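Local coordinates for thiamine-monophosphate kinase (PDB 1VQV), which catalyses the ATP-dependent phosphorylation of thiamine monophosphate to thiamine diphosphate, the active form of vitamin B1, at residues Ile227-Lys233 against Thr280-Val285; Glu175-Leu181 against Met242-Tyr247. One frame throughout, in Å; residues are numbered along the deposited sequence.

Interaction 1 (Ile227-Lys233 against Thr280-Val285)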
ATOM      1  N   ILE B 227       8.863 -33.067  -0.135  1.00 60.82           N
ATOM      2  CA  ILE B 227       8.564 -33.085   1.303  1.00 60.36           C
ATOM      3  C   ILE B 227       7.632 -34.221   1.719  1.00 62.31           C
ATOM      4  O   ILE B 227       6.703 -34.580   0.986  1.00 62.51           O
ATOM      5  CB  ILE B 227       7.948 -31.717   1.773  1.00 58.57           C
ATOM      6  CG1 ILE B 227       9.048 -30.654   1.832  1.00 57.80           C
ATOM      7  CG2 ILE B 227       7.254 -31.856   3.129  1.00 57.84           C
ATOM      8  CD1 ILE B 227       8.614 -29.341   2.444  1.00 56.80           C
ATOM      9  N   GLU B 228       7.887 -34.776   2.904  1.00 63.44           N
ATOM     10  CA  GLU B 228       7.083 -35.865   3.445  1.00 65.72           C
ATOM     11  C   GLU B 228       6.550 -35.492   4.828  1.00 65.62           C
ATOM     12  O   GLU B 228       7.328 -35.302   5.771  1.00 64.75           O
ATOM     13  CB  GLU B 228       7.926 -37.133   3.569  1.00 68.48           C
ATOM     14  CG  GLU B 228       8.762 -37.469   2.345  1.00 73.37           C
ATOM     15  CD  GLU B 228       9.642 -38.692   2.569  1.00 75.27           C
ATOM     16  OE1 GLU B 228       9.994 -38.973   3.744  1.00 75.79           O
ATOM     17  OE2 GLU B 228       9.986 -39.353   1.564  1.00 76.25           O
ATOM     18  N   ILE B 229       5.224 -35.433   4.947  1.00 65.40           N
ATOM     19  CA  ILE B 229       4.554 -35.069   6.199  1.00 64.06           C
ATOM     20  C   ILE B 229       3.727 -36.223   6.784  1.00 62.71           C
ATOM     21  O   ILE B 229       3.058 -36.952   6.060  1.00 63.52           O
ATOM     22  CB  ILE B 229       3.600 -33.857   5.968  1.00 63.79           C
ATOM     23  CG1 ILE B 229       4.393 -32.624   5.514  1.00 63.73           C
ATOM     24  CG2 ILE B 229       2.826 -33.531   7.235  1.00 64.83           C
ATOM     25  CD1 ILE B 229       3.490 -31.468   5.085  1.00 64.15           C
ATOM     26  N   LEU B 230       3.770 -36.374   8.104  1.00 61.82           N
ATOM     27  CA  LEU B 230       3.011 -37.415   8.802  1.00 61.54           C
ATOM     28  C   LEU B 230       1.795 -36.789   9.486  1.00 62.12           C
ATOM     29  O   LEU B 230       1.922 -36.038  10.462  1.00 62.69           O
ATOM     30  CB  LEU B 230       3.899 -38.112   9.833  1.00 60.50           C
ATOM     31  CG  LEU B 230       5.102 -38.868   9.252  1.00 60.81           C
ATOM     32  CD1 LEU B 230       5.941 -39.416  10.401  1.00 59.50           C
ATOM     33  CD2 LEU B 230       4.633 -40.003   8.331  1.00 58.48           C
ATOM     34  N   SER B 231       0.614 -37.101   8.961  1.00 61.49           N
ATOM     35  CA  SER B 231      -0.638 -36.548   9.473  1.00 60.34           C
ATOM     36  C   SER B 231      -0.801 -36.599  10.985  1.00 60.70           C
ATOM     37  O   SER B 231      -1.407 -35.697  11.558  1.00 61.20           O
ATOM     38  CB  SER B 231      -1.824 -37.263   8.832  1.00 60.71           C
ATOM     39  OG  SER B 231      -2.016 -38.531   9.428  1.00 60.56           O
ATOM     40  N   GLU B 232      -0.273 -37.643  11.627  1.00 60.90           N
ATOM     41  CA  GLU B 232      -0.398 -37.791  13.077  1.00 61.43           C
ATOM     42  C   GLU B 232       0.679 -37.073  13.895  1.00 60.44           C
ATOM     43  O   GLU B 232       0.867 -37.339  15.090  1.00 59.34           O
ATOM     44  CB  GLU B 232      -0.477 -39.281  13.457  1.00 64.66           C
ATOM     45  CG  GLU B 232       0.716 -40.172  13.048  1.00 69.37           C
ATOM     46  CD  GLU B 232       1.714 -40.410  14.192  1.00 72.64           C
ATOM     47  OE1 GLU B 232       1.268 -40.599  15.360  1.00 73.86           O
ATOM     48  OE2 GLU B 232       2.941 -40.422  13.917  1.00 73.71           O
ATOM     49  N   LYS B 233       1.366 -36.145  13.236  1.00 59.25           N
ATOM     50  CA  LYS B 233       2.407 -35.332  13.850  1.00 57.86           C
ATOM     51  C   LYS B 233       1.891 -33.893  13.866  1.00 57.12           C
ATOM     52  O   LYS B 233       2.335 -33.064  14.659  1.00 57.19           O
ATOM     53  CB  LYS B 233       3.679 -35.418  13.021  1.00 57.56           C
ATOM     54  CG  LYS B 233       4.668 -36.432  13.523  1.00 61.83           C
ATOM     55  CD  LYS B 233       5.774 -36.626  12.495  1.00 64.60           C
ATOM     56  CE  LYS B 233       7.100 -37.047  13.138  1.00 65.17           C
ATOM     57  NZ  LYS B 233       8.204 -36.993  12.128  1.00 66.77           N
ATOM     58  N   THR B 280       6.887 -27.773  16.343  1.00 54.02           N
ATOM     59  CA  THR B 280       6.454 -29.160  16.134  1.00 52.72           C
ATOM     60  C   THR B 280       6.925 -29.714  14.786  1.00 54.77           C
ATOM     61  O   THR B 280       6.581 -29.179  13.723  1.00 55.30           O
ATOM     62  CB  THR B 280       4.922 -29.283  16.165  1.00 52.50           C
ATOM     63  OG1 THR B 280       4.423 -28.772  17.407  1.00 54.84           O
ATOM     64  CG2 THR B 280       4.499 -30.732  16.011  1.00 52.09           C
ATOM     65  N   GLU B 281       7.714 -30.782  14.819  1.00 54.20           N
ATOM     66  CA  GLU B 281       8.191 -31.382  13.582  1.00 55.54           C
ATOM     67  C   GLU B 281       7.066 -32.235  12.990  1.00 55.00           C
ATOM     68  O   GLU B 281       6.480 -33.070  13.669  1.00 53.44           O
ATOM     69  CB  GLU B 281       9.416 -32.252  13.845  1.00 58.09           C
ATOM     70  CG  GLU B 281       9.986 -32.828  12.571  1.00 63.39           C
ATOM     71  CD  GLU B 281      10.735 -34.115  12.799  1.00 66.31           C
ATOM     72  OE1 GLU B 281      11.805 -34.084  13.453  1.00 68.47           O
ATOM     73  OE2 GLU B 281      10.238 -35.163  12.322  1.00 68.56           O
ATOM     74  N   ILE B 282       6.780 -32.040  11.714  1.00 55.62           N
ATOM     75  CA  ILE B 282       5.694 -32.777  11.095  1.00 56.80           C
ATOM     76  C   ILE B 282       6.113 -33.696   9.954  1.00 58.21           C
ATOM     77  O   ILE B 282       5.345 -34.555   9.522  1.00 57.27           O
ATOM     78  CB  ILE B 282       4.617 -31.804  10.579  1.00 55.91           C
ATOM     79  CG1 ILE B 282       5.208 -30.900   9.501  1.00 54.04           C
ATOM     80  CG2 ILE B 282       4.092 -30.956  11.726  1.00 54.42           C
ATOM     81  CD1 ILE B 282       4.159 -30.219   8.670  1.00 53.81           C
ATOM     82  N   GLY B 283       7.334 -33.525   9.469  1.00 60.23           N
ATOM     83  CA  GLY B 283       7.784 -34.367   8.381  1.00 63.07           C
ATOM     84  C   GLY B 283       9.246 -34.174   8.061  1.00 64.05           C
ATOM     85  O   GLY B 283       9.984 -33.583   8.856  1.00 64.19           O
ATOM     86  N   ARG B 284       9.667 -34.654   6.893  1.00 65.34           N
ATOM     87  CA  ARG B 284      11.069 -34.542   6.486  1.00 66.58           C
ATOM     88  C   ARG B 284      11.257 -34.096   5.039  1.00 66.00           C
ATOM     89  O   ARG B 284      10.372 -34.264   4.197  1.00 65.57           O
ATOM     90  CB  ARG B 284      11.779 -35.889   6.688  1.00 68.34           C
ATOM     91  CG  ARG B 284      11.346 -36.641   7.950  1.00 71.32           C
ATOM     92  CD  ARG B 284      12.333 -37.749   8.345  1.00 73.01           C
ATOM     93  NE  ARG B 284      12.691 -38.625   7.228  1.00 75.58           N
ATOM     94  CZ  ARG B 284      13.379 -39.765   7.352  1.00 75.86           C
ATOM     95  NH1 ARG B 284      13.779 -40.173   8.558  1.00 75.68           N
ATOM     96  NH2 ARG B 284      13.684 -40.491   6.269  1.00 74.89           N
ATOM     97  N   VAL B 285      12.419 -33.513   4.769  1.00 65.56           N
ATOM     98  CA  VAL B 285      12.775 -33.066   3.426  1.00 64.99           C
ATOM     99  C   VAL B 285      13.717 -34.136   2.859  1.00 66.48           C
ATOM    100  O   VAL B 285      14.686 -34.548   3.518  1.00 65.82           O
ATOM    101  CB  VAL B 285      13.492 -31.689   3.455  1.00 63.20           C
ATOM    102  CG1 VAL B 285      14.052 -31.368   2.104  1.00 60.99           C
ATOM    103  CG2 VAL B 285      12.524 -30.609   3.863  1.00 61.13           C
TER
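Strand 280-286 lies between strands 150-153 and 226-229 of a mixed sheet, antiparallel to both, and a classic beta bulge interrupts it. At T280 pairing with 226-229 has not begun; its CG2 lies 3.5 Å from O of K233. E281 OE2 forms a salt bridge with K233 NZ (2.7 Å), linking the strand to the turn after strand 226-229. I282 and G283 make the bulge, both facing V151 of strand 150-153. I282 O accepts a hydrogen bond from L230 N (2.8 Å), while its CD1 packs on CG2 of I229 (3.8 Å) beside L212 of helix 212-222. G283 forms a non-hydrogen-bonded pair with I229, CA to CA only 4.0 Å, where a CB would come within 2.7 Å of I229 CA. R284 forms the hydrogen-bonded pair with E228: E228 N donates to R284 O (2.8 Å) and R284 N to E228 O (2.7 Å); the R284 guanidinium is salt-bridged to E286. V285 pairs with I227 without hydrogen bonds, its CG2 4.0 Å from I227 CG1.

Interaction 2 (Glu175-Leu181 against Met242-Tyr247)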
ATOM      1  N   GLU B 175     -19.488 -20.893  22.909  1.00 55.68           N
ATOM      2  CA  GLU B 175     -18.857 -21.534  24.054  1.00 56.99           C
ATOM      3  C   GLU B 175     -17.436 -20.989  23.998  1.00 57.29           C
ATOM      4  O   GLU B 175     -17.019 -20.455  22.974  1.00 56.45           O
ATOM      5  CB  GLU B 175     -18.838 -23.068  23.919  1.00 56.86           C
ATOM      6  CG  GLU B 175     -20.219 -23.735  23.725  1.00 58.84           C
ATOM      7  CD  GLU B 175     -21.181 -23.566  24.921  1.00 61.22           C
ATOM      8  OE1 GLU B 175     -20.822 -23.967  26.063  1.00 60.29           O
ATOM      9  OE2 GLU B 175     -22.306 -23.037  24.709  1.00 61.26           O
ATOM     10  N   PRO B 176     -16.730 -21.114  25.107  1.00 57.79           N
ATOM     11  CA  PRO B 176     -15.343 -20.632  25.163  1.00 59.71           C
ATOM     12  C   PRO B 176     -14.444 -21.314  24.127  1.00 59.71           C
ATOM     13  O   PRO B 176     -13.730 -20.655  23.402  1.00 60.19           O
ATOM     14  CB  PRO B 176     -14.902 -20.986  26.596  1.00 63.09           C
ATOM     15  CG  PRO B 176     -16.176 -21.166  27.336  1.00 65.42           C
ATOM     16  CD  PRO B 176     -17.101 -21.878  26.402  1.00 67.67           C
ATOM     17  N   PHE B 177     -14.535 -22.642  24.077  1.00 59.11           N
ATOM     18  CA  PHE B 177     -13.695 -23.345  23.130  1.00 57.82           C
ATOM     19  C   PHE B 177     -13.948 -22.792  21.745  1.00 57.05           C
ATOM     20  O   PHE B 177     -13.044 -22.758  20.917  1.00 57.91           O
ATOM     21  CB  PHE B 177     -13.928 -24.859  23.210  1.00 56.39           C
ATOM     22  CG  PHE B 177     -14.978 -25.382  22.280  1.00 56.22           C
ATOM     23  CD1 PHE B 177     -14.696 -25.582  20.933  1.00 54.76           C
ATOM     24  CD2 PHE B 177     -16.225 -25.765  22.771  1.00 55.49           C
ATOM     25  CE1 PHE B 177     -15.636 -26.166  20.086  1.00 54.84           C
ATOM     26  CE2 PHE B 177     -17.172 -26.348  21.937  1.00 53.18           C
ATOM     27  CZ  PHE B 177     -16.877 -26.554  20.590  1.00 54.16           C
ATOM     28  N   GLU B 178     -15.164 -22.314  21.509  1.00 56.03           N
ATOM     29  CA  GLU B 178     -15.506 -21.750  20.218  1.00 54.82           C
ATOM     30  C   GLU B 178     -14.972 -20.332  20.105  1.00 53.49           C
ATOM     31  O   GLU B 178     -14.565 -19.900  19.026  1.00 54.02           O
ATOM     32  CB  GLU B 178     -17.021 -21.798  20.019  1.00 56.38           C
ATOM     33  CG  GLU B 178     -17.532 -23.231  19.968  1.00 59.34           C
ATOM     34  CD  GLU B 178     -19.045 -23.347  19.952  1.00 60.22           C
ATOM     35  OE1 GLU B 178     -19.705 -22.759  20.833  1.00 61.88           O
ATOM     36  OE2 GLU B 178     -19.575 -24.046  19.065  1.00 61.30           O
ATOM     37  N   LEU B 179     -14.944 -19.613  21.222  1.00 51.74           N
ATOM     38  CA  LEU B 179     -14.436 -18.248  21.217  1.00 50.60           C
ATOM     39  C   LEU B 179     -12.944 -18.198  20.891  1.00 50.18           C
ATOM     40  O   LEU B 179     -12.519 -17.415  20.046  1.00 50.57           O
ATOM     41  CB  LEU B 179     -14.701 -17.563  22.561  1.00 49.12           C
ATOM     42  CG  LEU B 179     -16.142 -17.109  22.829  1.00 51.19           C
ATOM     43  CD1 LEU B 179     -16.185 -16.345  24.139  1.00 49.05           C
ATOM     44  CD2 LEU B 179     -16.648 -16.224  21.679  1.00 50.30           C
ATOM     45  N   ALA B 180     -12.160 -19.038  21.557  1.00 50.15           N
ATOM     46  CA  ALA B 180     -10.720 -19.092  21.333  1.00 50.11           C
ATOM     47  C   ALA B 180     -10.421 -19.328  19.860  1.00 49.79           C
ATOM     48  O   ALA B 180      -9.400 -18.869  19.345  1.00 49.87           O
ATOM     49  CB  ALA B 180     -10.104 -20.196  22.171  1.00 49.12           C
ATOM     50  N   LEU B 181     -11.322 -20.042  19.191  1.00 50.69           N
ATOM     51  CA  LEU B 181     -11.178 -20.349  17.770  1.00 51.11           C
ATOM     52  C   LEU B 181     -11.435 -19.123  16.910  1.00 52.51           C
ATOM     53  O   LEU B 181     -10.714 -18.860  15.941  1.00 51.67           O
ATOM     54  CB  LEU B 181     -12.153 -21.460  17.367  1.00 49.16           C
ATOM     55  CG  LEU B 181     -11.762 -22.870  17.809  1.00 49.86           C
ATOM     56  CD1 LEU B 181     -12.848 -23.883  17.430  1.00 48.79           C
ATOM     57  CD2 LEU B 181     -10.441 -23.225  17.152  1.00 49.48           C
HETATM   58  N   MSE B 242     -12.534 -30.297  19.719  1.00 59.11           N
HETATM   59  CA  MSE B 242     -13.891 -30.145  20.228  1.00 60.48           C
HETATM   60  C   MSE B 242     -14.820 -29.631  19.129  1.00 60.35           C
HETATM   61  O   MSE B 242     -15.894 -30.193  18.893  1.00 60.19           O
HETATM   62  CB  MSE B 242     -13.873 -29.188  21.418  1.00 61.30           C
HETATM   63  CG  MSE B 242     -12.874 -29.604  22.494  1.00 66.27           C
HETATM   64 SE   MSE B 242     -12.859 -28.453  24.075  1.00 77.27          SE
HETATM   65  CE  MSE B 242     -11.252 -27.379  23.746  1.00 73.15           C
ATOM     66  N   TYR B 243     -14.400 -28.569  18.447  1.00 59.45           N
ATOM     67  CA  TYR B 243     -15.185 -28.010  17.362  1.00 57.77           C
ATOM     68  C   TYR B 243     -15.548 -29.124  16.387  1.00 59.05           C
ATOM     69  O   TYR B 243     -16.690 -29.239  15.939  1.00 58.42           O
ATOM     70  CB  TYR B 243     -14.379 -26.962  16.608  1.00 56.15           C
ATOM     71  CG  TYR B 243     -15.072 -26.512  15.356  1.00 54.84           C
ATOM     72  CD1 TYR B 243     -16.060 -25.521  15.401  1.00 53.60           C
ATOM     73  CD2 TYR B 243     -14.800 -27.124  14.130  1.00 54.05           C
ATOM     74  CE1 TYR B 243     -16.757 -25.153  14.261  1.00 52.87           C
ATOM     75  CE2 TYR B 243     -15.498 -26.761  12.981  1.00 52.90           C
ATOM     76  CZ  TYR B 243     -16.472 -25.775  13.059  1.00 52.50           C
ATOM     77  OH  TYR B 243     -17.162 -25.407  11.936  1.00 53.74           O
ATOM     78  N   CYS B 244     -14.550 -29.930  16.041  1.00 60.90           N
ATOM     79  CA  CYS B 244     -14.737 -31.044  15.118  1.00 60.98           C
ATOM     80  C   CYS B 244     -15.755 -32.053  15.630  1.00 60.76           C
ATOM     81  O   CYS B 244     -16.729 -32.359  14.947  1.00 60.73           O
ATOM     82  CB  CYS B 244     -13.402 -31.739  14.867  1.00 60.40           C
ATOM     83  SG  CYS B 244     -12.388 -30.868  13.677  1.00 61.85           S
ATOM     84  N   GLU B 245     -15.525 -32.571  16.828  1.00 61.01           N
ATOM     85  CA  GLU B 245     -16.440 -33.535  17.405  1.00 62.62           C
ATOM     86  C   GLU B 245     -17.844 -32.939  17.399  1.00 61.90           C
ATOM     87  O   GLU B 245     -18.782 -33.548  16.887  1.00 62.91           O
ATOM     88  CB  GLU B 245     -16.012 -33.892  18.841  1.00 66.01           C
ATOM     89  CG  GLU B 245     -16.847 -34.996  19.523  1.00 70.17           C
ATOM     90  CD  GLU B 245     -17.066 -36.230  18.626  1.00 74.18           C
ATOM     91  OE1 GLU B 245     -17.775 -36.101  17.591  1.00 74.88           O
ATOM     92  OE2 GLU B 245     -16.536 -37.331  18.943  1.00 74.99           O
ATOM     93  N   LYS B 246     -17.983 -31.730  17.932  1.00 60.85           N
ATOM     94  CA  LYS B 246     -19.287 -31.096  17.996  1.00 59.79           C
ATOM     95  C   LYS B 246     -19.977 -30.896  16.672  1.00 59.69           C
ATOM     96  O   LYS B 246     -21.188 -31.064  16.595  1.00 62.23           O
ATOM     97  CB  LYS B 246     -19.210 -29.754  18.708  1.00 59.10           C
ATOM     98  CG  LYS B 246     -20.547 -29.016  18.736  1.00 58.94           C
ATOM     99  CD  LYS B 246     -20.483 -27.882  19.723  1.00 58.07           C
ATOM    100  CE  LYS B 246     -21.746 -27.076  19.799  1.00 56.46           C
ATOM    101  NZ  LYS B 246     -21.601 -26.199  20.996  1.00 55.84           N
ATOM    102  N   TYR B 247     -19.238 -30.511  15.638  1.00 59.62           N
ATOM    103  CA  TYR B 247     -19.852 -30.308  14.319  1.00 59.73           C
ATOM    104  C   TYR B 247     -19.460 -31.458  13.420  1.00 61.41           C
ATOM    105  O   TYR B 247     -19.537 -31.360  12.195  1.00 61.35           O
ATOM    106  CB  TYR B 247     -19.419 -28.975  13.689  1.00 57.51           C
ATOM    107  CG  TYR B 247     -19.799 -27.801  14.549  1.00 55.11           C
ATOM    108  CD1 TYR B 247     -19.057 -27.496  15.691  1.00 53.80           C
ATOM    109  CD2 TYR B 247     -20.965 -27.076  14.303  1.00 53.09           C
ATOM    110  CE1 TYR B 247     -19.463 -26.518  16.574  1.00 52.93           C
ATOM    111  CE2 TYR B 247     -21.392 -26.082  15.184  1.00 53.22           C
ATOM    112  CZ  TYR B 247     -20.638 -25.812  16.325  1.00 54.24           C
ATOM    113  OH  TYR B 247     -21.071 -24.874  17.234  1.00 52.67           O
TER
HETATM  114  O   HOH W   1     -24.153 -24.429  22.209  1.00 43.69           O
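A selenomethionine, M242, lies over the ring of F177 and makes two kinds of contact with it. Its CB stands 3.8 Å from the centroid of the F177 ring, 16° off the normal, a CH-pi contact over the face; its SE sits obliquely, 4.8 Å from the same centroid, as a Met-aromatic contact. The CE methyl then closes on CB of F177 at 3.7 Å. F177 also presses against the backbone of the other helix, with CE1 3.2 Å from Y243 N, and K246 CD meets the edge of its ring. This is a helix-helix packing in which the first two turns of helix 176-186 meet the C-terminal end of helix 238-246, the short segments crossing at -120° with axes 10.5 Å apart. So wide a spacing is bridged by large side chains. Deeper in, L181 CD1 rests on Y243 CB at 3.5 Å, and the OH of Y243 is hydrogen-bonded to E165 of helix 159-168. Polar groups line another flank: E178 OE1 accepts a hydrogen bond from the N-cap residue, E175 N (2.8 Å), while E178 OE2 accepts one from Y247 OH at 2.5 Å and forms a salt bridge with K246 NZ at 3.5 Å.

The two contacts illustrate how the chemistry of a contact can follow the elements it joins. Interaction 1 is written mainly in backbone hydrogen bonds, with isoleucines and a valine buried on the sheet face toward helix 212-222; five of its 11 touching residues are buried, and the I227 side chain lies about 10 Å from that of R142, which binds ATP. Interaction 2, with three of 8 buried and away from the known sites, relies on side chains: an aromatic ring packed against a methionine (selenomethionine in the crystal), and a glutamate serving both a tyrosine and a lysine. Their centres are about 25 Å apart, yet strand 226-229 is followed directly by helix 238-246, and their segments alternate along the sequence.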